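Local coordinates for RagA protein (Porphyromonas gingivalis, PDB 6SLN) that probably imports nutrients across the outer membrane as a TonB-dependent receptor with a plug domain and a transmembrane beta-barrel, at residues F355-L363 / N445-I453; D496-Y507 / T518-E529. All coordinates share one frame; numbering follows the deposited sequence.

Interaction 1: residues F355-L363 / N445-I453; sequences FESRINEWL and NGFAQITPI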
loop_
_atom_site.group_PDB
_atom_site.type_symbol
_atom_site.label_atom_id
_atom_site.label_comp_id
_atom_site.label_asym_id
_atom_site.label_seq_id
_atom_site.Cartn_x
_atom_site.Cartn_y
_atom_site.Cartn_z
ATOM N N PHE A 355 -4.718 2.665 36.055
ATOM C CA PHE A 355 -4.079 3.540 37.025
ATOM C C PHE A 355 -5.086 4.573 37.505
ATOM O O PHE A 355 -5.972 4.986 36.752
ATOM C CB PHE A 355 -2.862 4.200 36.386
ATOM C CG PHE A 355 -2.438 5.463 37.032
ATOM C CD1 PHE A 355 -1.894 5.455 38.306
ATOM C CD2 PHE A 355 -2.538 6.665 36.347
ATOM C CE1 PHE A 355 -1.480 6.630 38.904
ATOM C CE2 PHE A 355 -2.128 7.845 36.934
ATOM C CZ PHE A 355 -1.600 7.829 38.215
ATOM N N GLU A 356 -4.958 4.971 38.768
ATOM C CA GLU A 356 -5.866 5.930 39.389
ATOM C C GLU A 356 -5.182 6.491 40.626
ATOM O O GLU A 356 -4.554 5.743 41.377
ATOM C CB GLU A 356 -7.201 5.276 39.769
ATOM C CG GLU A 356 -8.306 6.250 40.153
ATOM C CD GLU A 356 -9.708 5.713 39.848
ATOM O OE1 GLU A 356 -9.842 4.836 38.961
ATOM O OE2 GLU A 356 -10.679 6.176 40.497
ATOM N N SER A 357 -5.301 7.798 40.837
ATOM C CA SER A 357 -4.614 8.399 41.973
ATOM C C SER A 357 -5.308 9.675 42.403
ATOM O O SER A 357 -5.755 10.460 41.560
ATOM C CB SER A 357 -3.149 8.713 41.654
ATOM O OG SER A 357 -2.542 9.362 42.761
ATOM N N ARG A 358 -5.375 9.881 43.717
ATOM C CA ARG A 358 -5.745 11.173 44.289
ATOM C C ARG A 358 -4.455 11.946 44.550
ATOM O O ARG A 358 -3.675 11.590 45.438
ATOM C CB ARG A 358 -6.568 11.003 45.564
ATOM C CG ARG A 358 -7.042 12.312 46.153
ATOM C CD ARG A 358 -8.362 12.172 46.882
ATOM N NE ARG A 358 -9.450 11.766 45.989
ATOM C CZ ARG A 358 -10.109 12.578 45.160
ATOM N NH1 ARG A 358 -9.801 13.872 45.090
ATOM N NH2 ARG A 358 -11.085 12.086 44.397
ATOM N N ILE A 359 -4.230 12.996 43.765
ATOM C CA ILE A 359 -2.997 13.767 43.864
ATOM C C ILE A 359 -3.063 14.729 45.036
ATOM O O ILE A 359 -2.159 14.768 45.881
ATOM C CB ILE A 359 -2.737 14.508 42.544
ATOM C CG1 ILE A 359 -2.384 13.512 41.447
ATOM C CG2 ILE A 359 -1.641 15.509 42.709
ATOM C CD1 ILE A 359 -3.581 12.932 40.773
ATOM N N ASN A 360 -4.132 15.518 45.110
ATOM C CA ASN A 360 -4.362 16.392 46.251
ATOM C C ASN A 360 -5.843 16.333 46.590
ATOM O O ASN A 360 -6.605 15.555 46.007
ATOM C CB ASN A 360 -3.872 17.822 45.975
ATOM C CG ASN A 360 -4.186 18.288 44.577
ATOM O OD1 ASN A 360 -5.314 18.156 44.113
ATOM N ND2 ASN A 360 -3.186 18.853 43.897
ATOM N N GLU A 361 -6.253 17.168 47.541
ATOM C CA GLU A 361 -7.632 17.139 48.005
ATOM C C GLU A 361 -8.631 17.395 46.878
ATOM O O GLU A 361 -9.749 16.868 46.919
ATOM C CB GLU A 361 -7.811 18.156 49.130
ATOM C CG GLU A 361 -6.774 18.024 50.231
ATOM C CD GLU A 361 -7.063 18.927 51.418
ATOM O OE1 GLU A 361 -6.183 19.056 52.301
ATOM O OE2 GLU A 361 -8.170 19.509 51.465
ATOM N N TRP A 362 -8.253 18.163 45.852
ATOM C CA TRP A 362 -9.205 18.599 44.834
ATOM C C TRP A 362 -9.040 17.920 43.476
ATOM O O TRP A 362 -9.836 18.188 42.567
ATOM C CB TRP A 362 -9.125 20.121 44.656
ATOM C CG TRP A 362 -7.744 20.658 44.374
ATOM C CD1 TRP A 362 -6.839 21.117 45.292
ATOM C CD2 TRP A 362 -7.125 20.822 43.085
ATOM N NE1 TRP A 362 -5.693 21.543 44.656
ATOM C CE2 TRP A 362 -5.844 21.372 43.304
ATOM C CE3 TRP A 362 -7.527 20.550 41.773
ATOM C CZ2 TRP A 362 -4.964 21.652 42.259
ATOM C CZ3 TRP A 362 -6.655 20.828 40.739
ATOM C CH2 TRP A 362 -5.387 21.373 40.987
ATOM N N LEU A 363 -8.051 17.049 43.306
ATOM C CA LEU A 363 -7.798 16.464 41.995
ATOM C C LEU A 363 -7.546 14.969 42.121
ATOM O O LEU A 363 -6.794 14.525 42.993
ATOM C CB LEU A 363 -6.595 17.135 41.298
ATOM C CG LEU A 363 -6.066 16.471 40.020
ATOM C CD1 LEU A 363 -7.102 16.560 38.895
ATOM C CD2 LEU A 363 -4.732 17.059 39.581
ATOM N N ASN A 445 -6.538 6.108 27.217
ATOM C CA ASN A 445 -7.579 6.866 27.894
ATOM C C ASN A 445 -6.975 7.575 29.091
ATOM O O ASN A 445 -6.248 6.959 29.871
ATOM C CB ASN A 445 -8.701 5.948 28.369
ATOM C CG ASN A 445 -8.861 4.730 27.483
ATOM O OD1 ASN A 445 -8.326 3.675 27.791
ATOM N ND2 ASN A 445 -9.610 4.864 26.385
ATOM N N GLY A 446 -7.282 8.856 29.229
ATOM C CA GLY A 446 -6.927 9.592 30.424
ATOM C C GLY A 446 -8.106 10.420 30.889
ATOM O O GLY A 446 -8.923 10.877 30.089
ATOM N N PHE A 447 -8.184 10.609 32.205
ATOM C CA PHE A 447 -9.235 11.432 32.786
ATOM C C PHE A 447 -8.686 12.253 33.947
ATOM O O PHE A 447 -7.794 11.813 34.679
ATOM C CB PHE A 447 -10.446 10.594 33.258
ATOM C CG PHE A 447 -10.236 9.901 34.576
ATOM C CD1 PHE A 447 -10.463 10.562 35.777
ATOM C CD2 PHE A 447 -9.812 8.572 34.612
ATOM C CE1 PHE A 447 -10.248 9.915 36.992
ATOM C CE2 PHE A 447 -9.608 7.921 35.819
ATOM C CZ PHE A 447 -9.828 8.592 37.010
ATOM N N ALA A 448 -9.250 13.448 34.110
ATOM C CA ALA A 448 -8.995 14.314 35.253
ATOM C C ALA A 448 -10.303 14.556 35.990
ATOM O O ALA A 448 -11.348 14.758 35.364
ATOM C CB ALA A 448 -8.402 15.657 34.817
ATOM N N GLN A 449 -10.258 14.524 37.316
ATOM C CA GLN A 449 -11.443 14.804 38.117
ATOM C C GLN A 449 -11.131 15.943 39.076
ATOM O O GLN A 449 -10.334 15.785 40.007
ATOM C CB GLN A 449 -11.928 13.566 38.860
ATOM C CG GLN A 449 -13.425 13.394 38.711
ATOM C CD GLN A 449 -13.974 12.243 39.508
ATOM O OE1 GLN A 449 -14.297 11.186 38.958
ATOM N NE2 GLN A 449 -14.094 12.441 40.816
ATOM N N ILE A 450 -11.759 17.087 38.835
ATOM C CA ILE A 450 -11.590 18.284 39.644
ATOM C C ILE A 450 -12.833 18.449 40.513
ATOM O O ILE A 450 -13.942 18.643 39.994
ATOM C CB ILE A 450 -11.368 19.528 38.770
ATOM C CG1 ILE A 450 -10.187 19.322 37.817
ATOM C CG2 ILE A 450 -11.139 20.730 39.643
ATOM C CD1 ILE A 450 -9.590 20.623 37.280
ATOM N N THR A 451 -12.652 18.359 41.834
ATOM C CA THR A 451 -13.697 18.730 42.784
ATOM C C THR A 451 -13.314 20.062 43.422
ATOM O O THR A 451 -12.486 20.095 44.348
ATOM C CB THR A 451 -13.896 17.648 43.852
ATOM O OG1 THR A 451 -12.629 17.096 44.237
ATOM C CG2 THR A 451 -14.781 16.527 43.312
ATOM N N PRO A 452 -13.865 21.192 42.947
ATOM C CA PRO A 452 -13.415 22.508 43.433
ATOM C C PRO A 452 -14.212 23.066 44.604
ATOM O O PRO A 452 -13.674 23.858 45.388
ATOM C CB PRO A 452 -13.570 23.396 42.194
ATOM C CG PRO A 452 -14.712 22.803 41.458
ATOM C CD PRO A 452 -14.703 21.308 41.741
ATOM N N ILE A 453 -15.498 22.707 44.707
ATOM C CA ILE A 453 -16.341 23.034 45.854
ATOM C C ILE A 453 -17.142 21.786 46.208
ATOM O O ILE A 453 -17.242 20.847 45.415
ATOM C CB ILE A 453 -17.293 24.224 45.585
ATOM C CG1 ILE A 453 -18.414 23.796 44.636
ATOM C CG2 ILE A 453 -16.528 25.437 45.031
ATOM C CD1 ILE A 453 -19.116 24.944 43.946
#
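Trp362 O is the polar centre of this contact, and Thr451 meets it with two groups. The backbone bond from Thr451 N to Trp362 O is 2.9 Å long, with an N-H...O angle of 154°. The hydroxyl adds a weak bond, Thr451 OG1 to Trp362 O, at 3.4 Å. With chi1 at 39°, OG1 sits between the backbone N and the carbonyl carbon, where it can share the acceptor of its own N-H.

Two CA-H...O contacts run beside these bonds. Ile450 CA lies 3.4 Å from Trp362 O. In return Leu363 CA lies 3.3 Å from Gln449 O. They frame Leu363 and Ile450, an antiparallel, non-hydrogen-bonded pair.

The fold explains the partners. A type I turn from Asn360 to Leu363 joins barrel strands 345-360 and 363-377. The second of these runs between 345-360 and 435-450, so the segments meet directly at the turn. Asn360 OD1 accepts a weak bond from Trp362 N and also lies above one face of the indole, toward its rim.

Apolar contacts lie on the side of Leu363 and Ile450. The indole and Ile450 run side by side, with Trp362 CE3 4.2 Å from Ile450 CG2. The Leu363 branch CD1 is 4.3 Å from Ile450 CG1 and also touches the methyl of Ala448. Val948 and Ile219 of the second subunit pack on Trp362 and Leu363, respectively.

Phe447 points to the other face of the sheet. Glu356 reaches across to its ring edge, near the ring plane, with Glu356 CD 4.0 Å from Phe447 CZ. Carboxylate and ring planes are 84° apart. The charge of Glu356 is paired with Lys364 through OE2, and Lys459 makes a cation-pi contact with the Phe447 ring.

Interaction 2: residues D496-Y507 / T518-E529; sequences DVSKSFTNTAEY and TALMGHEYIEYE. With 3PE (1,2-Distearoyl-sn-glycerophosphoethanolamine), chain G; LMT (dodecyl-beta-D-maltoside), chain H.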
loop_
_atom_site.group_PDB
_atom_site.type_symbol
_atom_site.label_atom_id
_atom_site.label_comp_id
_atom_site.label_asym_id
_atom_site.label_seq_id
_atom_site.Cartn_x
_atom_site.Cartn_y
_atom_site.Cartn_z
ATOM N N ASP A 496 -7.357 2.670 11.823
ATOM C CA ASP A 496 -8.545 3.202 12.486
ATOM C C ASP A 496 -8.106 4.090 13.632
ATOM O O ASP A 496 -7.395 3.636 14.538
ATOM C CB ASP A 496 -9.447 2.095 13.034
ATOM C CG ASP A 496 -10.004 1.223 11.958
ATOM O OD1 ASP A 496 -10.269 1.734 10.856
ATOM O OD2 ASP A 496 -10.164 0.016 12.207
ATOM N N VAL A 497 -8.552 5.339 13.613
ATOM C CA VAL A 497 -8.351 6.248 14.728
ATOM C C VAL A 497 -9.739 6.677 15.171
ATOM O O VAL A 497 -10.480 7.303 14.403
ATOM C CB VAL A 497 -7.462 7.446 14.356
ATOM C CG1 VAL A 497 -7.254 8.315 15.554
ATOM C CG2 VAL A 497 -6.116 6.959 13.816
ATOM N N SER A 498 -10.116 6.293 16.380
ATOM C CA SER A 498 -11.389 6.710 16.955
ATOM C C SER A 498 -11.082 7.533 18.202
ATOM O O SER A 498 -10.600 6.994 19.208
ATOM C CB SER A 498 -12.289 5.510 17.241
ATOM O OG SER A 498 -11.588 4.476 17.896
ATOM N N LYS A 499 -11.295 8.847 18.104
ATOM C CA LYS A 499 -11.061 9.770 19.204
ATOM C C LYS A 499 -12.354 10.031 19.953
ATOM O O LYS A 499 -13.451 9.953 19.393
ATOM C CB LYS A 499 -10.494 11.105 18.721
ATOM C CG LYS A 499 -9.220 11.019 17.922
ATOM C CD LYS A 499 -8.909 12.355 17.287
ATOM C CE LYS A 499 -8.347 12.173 15.886
ATOM N NZ LYS A 499 -8.227 13.489 15.200
ATOM N N SER A 500 -12.216 10.368 21.229
ATOM C CA SER A 500 -13.404 10.563 22.038
ATOM C C SER A 500 -13.087 11.451 23.231
ATOM O O SER A 500 -12.129 11.187 23.970
ATOM C CB SER A 500 -13.951 9.223 22.506
ATOM O OG SER A 500 -14.701 9.338 23.711
ATOM N N PHE A 501 -13.904 12.491 23.429
ATOM C CA PHE A 501 -13.795 13.370 24.580
ATOM C C PHE A 501 -15.159 13.509 25.238
ATOM O O PHE A 501 -16.158 13.743 24.552
ATOM C CB PHE A 501 -13.265 14.746 24.185
ATOM C CG PHE A 501 -12.149 14.698 23.189
ATOM C CD1 PHE A 501 -12.426 14.578 21.841
ATOM C CD2 PHE A 501 -10.832 14.794 23.595
ATOM C CE1 PHE A 501 -11.426 14.532 20.922
ATOM C CE2 PHE A 501 -9.822 14.763 22.673
ATOM C CZ PHE A 501 -10.122 14.625 21.330
ATOM N N THR A 502 -15.190 13.379 26.566
ATOM C CA THR A 502 -16.401 13.528 27.357
ATOM C C THR A 502 -16.115 14.439 28.539
ATOM O O THR A 502 -15.194 14.179 29.320
ATOM C CB THR A 502 -16.925 12.183 27.861
ATOM O OG1 THR A 502 -17.258 11.353 26.743
ATOM C CG2 THR A 502 -18.177 12.399 28.724
ATOM N N ASN A 503 -16.924 15.484 28.686
ATOM C CA ASN A 503 -16.684 16.523 29.676
ATOM C C ASN A 503 -17.979 16.793 30.425
ATOM O O ASN A 503 -18.982 17.181 29.817
ATOM C CB ASN A 503 -16.152 17.785 28.994
ATOM C CG ASN A 503 -14.774 17.570 28.402
ATOM O OD1 ASN A 503 -13.818 17.301 29.130
ATOM N ND2 ASN A 503 -14.667 17.660 27.080
ATOM N N THR A 504 -17.964 16.576 31.741
ATOM C CA THR A 504 -19.186 16.619 32.525
ATOM C C THR A 504 -18.976 17.389 33.814
ATOM O O THR A 504 -17.935 17.272 34.463
ATOM C CB THR A 504 -19.691 15.210 32.880
ATOM O OG1 THR A 504 -18.701 14.523 33.659
ATOM C CG2 THR A 504 -20.002 14.418 31.618
ATOM N N ALA A 505 -19.998 18.144 34.192
ATOM C CA ALA A 505 -20.040 18.848 35.464
ATOM C C ALA A 505 -21.234 18.311 36.233
ATOM O O ALA A 505 -22.354 18.301 35.711
ATOM C CB ALA A 505 -20.148 20.355 35.254
ATOM N N GLU A 506 -20.990 17.823 37.446
ATOM C CA GLU A 506 -22.032 17.244 38.280
ATOM C C GLU A 506 -22.073 18.006 39.592
ATOM O O GLU A 506 -21.040 18.172 40.249
ATOM C CB GLU A 506 -21.800 15.746 38.545
ATOM C CG GLU A 506 -22.918 15.096 39.357
ATOM C CD GLU A 506 -22.585 13.692 39.829
ATOM O OE1 GLU A 506 -21.809 13.560 40.801
ATOM O OE2 GLU A 506 -23.110 12.722 39.234
ATOM N N TYR A 507 -23.261 18.469 39.963
ATOM C CA TYR A 507 -23.468 19.155 41.226
ATOM C C TYR A 507 -24.513 18.391 42.021
ATOM O O TYR A 507 -25.657 18.256 41.576
ATOM C CB TYR A 507 -23.903 20.599 40.998
ATOM C CG TYR A 507 -23.898 21.424 42.255
ATOM C CD1 TYR A 507 -22.874 21.294 43.179
ATOM C CD2 TYR A 507 -24.926 22.327 42.528
ATOM C CE1 TYR A 507 -22.870 22.041 44.336
ATOM C CE2 TYR A 507 -24.925 23.073 43.679
ATOM C CZ TYR A 507 -23.892 22.923 44.580
ATOM O OH TYR A 507 -23.868 23.656 45.737
ATOM N N THR A 518 -29.533 16.221 42.350
ATOM C CA THR A 518 -28.287 16.041 41.626
ATOM C C THR A 518 -28.489 16.549 40.209
ATOM O O THR A 518 -29.460 16.174 39.542
ATOM C CB THR A 518 -27.851 14.573 41.612
ATOM O OG1 THR A 518 -27.527 14.162 42.945
ATOM C CG2 THR A 518 -26.647 14.396 40.707
ATOM N N ALA A 519 -27.591 17.420 39.765
ATOM C CA ALA A 519 -27.624 17.945 38.415
ATOM C C ALA A 519 -26.303 17.628 37.747
ATOM O O ALA A 519 -25.251 17.644 38.392
ATOM C CB ALA A 519 -27.865 19.452 38.385
ATOM N N LEU A 520 -26.378 17.340 36.449
ATOM C CA LEU A 520 -25.208 16.969 35.664
ATOM C C LEU A 520 -25.376 17.525 34.258
ATOM O O LEU A 520 -26.271 17.091 33.527
ATOM C CB LEU A 520 -25.041 15.458 35.635
ATOM C CG LEU A 520 -23.785 14.880 34.979
ATOM C CD1 LEU A 520 -23.507 13.528 35.578
ATOM C CD2 LEU A 520 -23.932 14.751 33.471
ATOM N N MET A 521 -24.515 18.465 33.880
ATOM C CA MET A 521 -24.356 18.877 32.494
ATOM C C MET A 521 -23.146 18.171 31.889
ATOM O O MET A 521 -22.153 17.909 32.577
ATOM C CB MET A 521 -24.186 20.394 32.388
ATOM C CG MET A 521 -25.304 21.186 33.026
ATOM S SD MET A 521 -26.639 21.483 31.857
ATOM C CE MET A 521 -26.339 23.196 31.410
ATOM N N GLY A 522 -23.232 17.858 30.600
ATOM C CA GLY A 522 -22.188 17.090 29.947
ATOM C C GLY A 522 -22.015 17.468 28.495
ATOM O O GLY A 522 -22.976 17.818 27.804
ATOM N N HIS A 523 -20.762 17.394 28.030
ATOM C CA HIS A 523 -20.404 17.574 26.630
ATOM C C HIS A 523 -19.593 16.372 26.163
ATOM O O HIS A 523 -18.830 15.789 26.937
ATOM C CB HIS A 523 -19.584 18.840 26.388
ATOM C CG HIS A 523 -18.707 18.748 25.176
ATOM N ND1 HIS A 523 -17.408 18.288 25.227
ATOM C CD2 HIS A 523 -18.965 19.004 23.869
ATOM C CE1 HIS A 523 -16.900 18.284 24.007
ATOM N NE2 HIS A 523 -17.823 18.715 23.163
ATOM N N GLU A 524 -19.735 16.031 24.878
ATOM C CA GLU A 524 -19.127 14.824 24.341
ATOM C C GLU A 524 -18.894 14.971 22.843
ATOM O O GLU A 524 -19.820 15.330 22.109
ATOM C CB GLU A 524 -20.018 13.623 24.629
ATOM C CG GLU A 524 -19.625 12.358 23.897
ATOM C CD GLU A 524 -20.026 11.126 24.665
ATOM O OE1 GLU A 524 -21.169 10.639 24.497
ATOM O OE2 GLU A 524 -19.196 10.669 25.465
ATOM N N TYR A 525 -17.663 14.678 22.394
ATOM C CA TYR A 525 -17.302 14.649 20.977
ATOM C C TYR A 525 -16.566 13.344 20.662
ATOM O O TYR A 525 -15.547 13.024 21.286
ATOM C CB TYR A 525 -16.437 15.852 20.594
ATOM C CG TYR A 525 -15.966 15.844 19.139
ATOM C CD1 TYR A 525 -16.834 16.182 18.111
ATOM C CD2 TYR A 525 -14.652 15.513 18.799
ATOM C CE1 TYR A 525 -16.420 16.181 16.792
ATOM C CE2 TYR A 525 -14.232 15.509 17.469
ATOM C CZ TYR A 525 -15.122 15.854 16.472
ATOM O OH TYR A 525 -14.730 15.864 15.146
ATOM N N ILE A 526 -17.094 12.589 19.709
ATOM C CA ILE A 526 -16.462 11.377 19.219
ATOM C C ILE A 526 -16.307 11.537 17.717
ATOM O O ILE A 526 -17.203 12.053 17.040
ATOM C CB ILE A 526 -17.261 10.093 19.567
ATOM C CG1 ILE A 526 -18.595 10.062 18.834
ATOM C CG2 ILE A 526 -17.513 9.957 21.074
ATOM C CD1 ILE A 526 -19.388 8.784 19.061
ATOM N N GLU A 527 -15.147 11.138 17.205
ATOM C CA GLU A 527 -14.878 11.197 15.779
ATOM C C GLU A 527 -14.061 9.979 15.398
ATOM O O GLU A 527 -13.376 9.390 16.236
ATOM C CB GLU A 527 -14.151 12.487 15.378
ATOM C CG GLU A 527 -12.645 12.440 15.492
ATOM C CD GLU A 527 -12.005 13.686 14.906
ATOM O OE1 GLU A 527 -12.746 14.629 14.534
ATOM O OE2 GLU A 527 -10.760 13.719 14.810
ATOM N N TYR A 528 -14.159 9.605 14.127
ATOM C CA TYR A 528 -13.505 8.420 13.592
ATOM C C TYR A 528 -12.967 8.745 12.210
ATOM O O TYR A 528 -13.695 9.269 11.366
ATOM C CB TYR A 528 -14.484 7.231 13.516
ATOM C CG TYR A 528 -14.011 6.076 12.636
ATOM C CD1 TYR A 528 -14.185 6.115 11.258
ATOM C CD2 TYR A 528 -13.406 4.947 13.189
ATOM C CE1 TYR A 528 -13.762 5.101 10.453
ATOM C CE2 TYR A 528 -12.985 3.915 12.389
ATOM C CZ TYR A 528 -13.164 3.994 11.014
ATOM O OH TYR A 528 -12.748 2.975 10.183
ATOM N N GLU A 529 -11.706 8.436 11.983
ATOM C CA GLU A 529 -11.140 8.369 10.645
ATOM C C GLU A 529 -10.653 6.948 10.444
ATOM O O GLU A 529 -10.095 6.349 11.364
ATOM C CB GLU A 529 -9.958 9.336 10.448
ATOM C CG GLU A 529 -10.292 10.795 10.551
ATOM C CD GLU A 529 -10.577 11.226 11.978
ATOM O OE1 GLU A 529 -11.539 12.008 12.158
ATOM O OE2 GLU A 529 -9.851 10.785 12.908
HETATM C C1 3PE G . -15.528 20.099 17.387
HETATM C C2 3PE G . -15.109 20.072 18.842
HETATM C C3 3PE G . -16.361 20.187 19.730
HETATM O O31 3PE G . -16.005 20.284 21.084
HETATM O O32 3PE G . -17.194 22.168 21.340
HETATM C C31 3PE G . -16.343 21.466 21.767
HETATM C C32 3PE G . -15.598 21.865 23.054
HETATM C C33 3PE G . -16.404 21.628 24.335
HETATM C C34 3PE G . -15.687 22.262 25.533
HETATM C C35 3PE G . -14.968 21.226 26.408
HETATM C C36 3PE G . -15.111 21.605 27.885
HETATM C C37 3PE G . -13.926 21.103 28.718
HETATM C C38 3PE G . -14.147 21.484 30.186
HETATM C C39 3PE G . -13.088 20.818 31.055
HETATM C C3A 3PE G . -13.517 20.826 32.521
HETATM C C3B 3PE G . -12.860 19.656 33.259
HETATM O O21 3PE G . -14.410 18.856 18.976
HETATM O O22 3PE G . -12.224 19.174 19.354
HETATM C C21 3PE G . -13.275 18.898 19.809
HETATM C C22 3PE G . -13.367 18.572 21.302
HETATM C C23 3PE G . -12.001 18.668 21.989
HETATM C C24 3PE G . -12.221 19.299 23.369
HETATM C C25 3PE G . -11.667 18.444 24.512
HETATM C C26 3PE G . -11.420 19.327 25.746
HETATM C C27 3PE G . -10.605 18.552 26.783
HETATM C C28 3PE G . -10.340 19.391 28.039
HETATM C C29 3PE G . -9.619 18.562 29.114
HETATM C C2A 3PE G . -8.607 19.399 29.907
HETATM C C2B 3PE G . -8.599 19.105 31.423
HETATM C C2C 3PE G . -7.150 19.121 31.958
HETATM C C2D 3PE G . -7.032 18.931 33.484
HETATM C C1B LMT H . -12.496 18.396 11.680
HETATM C C2B LMT H . -11.898 17.190 10.842
HETATM C C3B LMT H . -11.708 17.525 9.342
HETATM C C4B LMT H . -13.010 18.175 8.835
HETATM C C5B LMT H . -13.039 19.504 9.605
HETATM C C6B LMT H . -13.951 20.543 8.938
HETATM O O1B LMT H . -11.511 19.111 12.386
HETATM O O2B LMT H . -10.716 16.764 11.410
HETATM O O3B LMT H . -11.298 16.444 8.601
HETATM O "O4'" LMT H . -13.000 18.373 7.471
HETATM O O5B LMT H . -13.362 19.272 10.969
HETATM O O6B LMT H . -13.266 21.737 8.734
HETATM C "C1'" LMT H . -9.585 19.368 15.901
HETATM C "C2'" LMT H . -10.505 18.130 15.844
HETATM C "C3'" LMT H . -10.842 17.966 14.352
HETATM C "C4'" LMT H . -11.638 19.167 13.801
HETATM C "C5'" LMT H . -11.035 20.528 14.325
HETATM C "C6'" LMT H . -12.032 21.688 14.300
HETATM O "O1'" LMT H . -8.887 19.572 17.096
HETATM O "O2'" LMT H . -9.868 16.971 16.247
HETATM O "O3'" LMT H . -11.503 16.779 14.122
HETATM O "O5'" LMT H . -10.403 20.515 15.620
HETATM O "O6'" LMT H . -13.254 21.240 13.769
HETATM C C1 LMT H . -9.202 18.858 18.302
HETATM C C2 LMT H . -7.887 18.628 19.028
HETATM C C3 LMT H . -7.901 17.653 20.181
HETATM C C4 LMT H . -6.883 18.059 21.245
HETATM C C5 LMT H . -7.456 17.909 22.633
HETATM C C6 LMT H . -6.512 17.306 23.648
HETATM C C7 LMT H . -7.312 16.905 24.871
HETATM C C8 LMT H . -6.452 16.376 26.000
HETATM C C9 LMT H . -7.306 15.947 27.180
HETATM C C10 LMT H . -6.497 15.488 28.379
HETATM C C11 LMT H . -7.407 14.818 29.389
HETATM C C12 LMT H . -6.763 14.574 30.719
#
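From Val497-Glu529 to Tyr507-Ala519 the two strands pair in unbroken antiparallel register, with twelve backbone hydrogen bonds, axes 4.4 Å apart and directions at 171°. They are the arms of a beta hairpin in the wall of the TonB-dependent receptor barrel. Side chains alternate between a face that meets lipid and detergent and a face turned to the interior, where Ser500 touches Met165 and Ile526 touches Gln166 of strand 165-166.

On the lipid face the phospholipid lies across a row of flat groups. Its carbon C33 sits over the centre of the His523 ring. His523 NE2 gives a weak, bent bond to ester oxygen O31 of the lipid, 3.2 Å away. The Asn503 amide lies at the edge of the same imidazole, almost coplanar with it. Its N-H makes a straight but weak bond, Asn503 ND2 to His523 ND1, at 3.4 Å. This bond would help fix the rotation of both groups.

Phe501 and Tyr525 run side by side. Phe501 CD1 meets the edge of the Tyr525 ring in its plane, 3.9 Å from Tyr525 CD2. Lipid carbon C23 covers one face of Phe501, and lipid oxygen O21 lies over a face of Tyr525. The maltoside chain touches the far end of Phe501, with its C3 3.9 Å from Phe501 CZ.

Further along, Lys499 lies alongside Glu527. Lys499 NZ meets Glu527 OE2 nearly along the C-O bond, in a salt bridge of 2.6 Å. Glu529 OE2 completes the network through a long ion pair with Lys499 NZ.

On the interior face the Tyr528 ring meets that of Tyr567 with the planes nearly parallel. The Tyr528 ring is turned 39° from the Asp496 carboxylate, and Tyr528 OH gives a weak bond to Asp496 OD1 at 2.9 Å.

Both contacts belong to the same run of barrel strands. Strand 456-475 lies between them, pairing with 435-450 of interaction 1 on one edge and with 487-510 of interaction 2 on the other. Their centres are about 17 Å apart, and their nearest atoms about 5 Å, without touching. The phospholipid bridges this gap on the outer surface of the barrel. Its ester end lies on interaction 2. One acyl chain runs on to interaction 1, where the side chain of Ala448 is about 4 Å from it. Ala460 of the intervening strand belongs to the same lipid pocket. Interaction 1 also faces the second subunit more extensively than interaction 2.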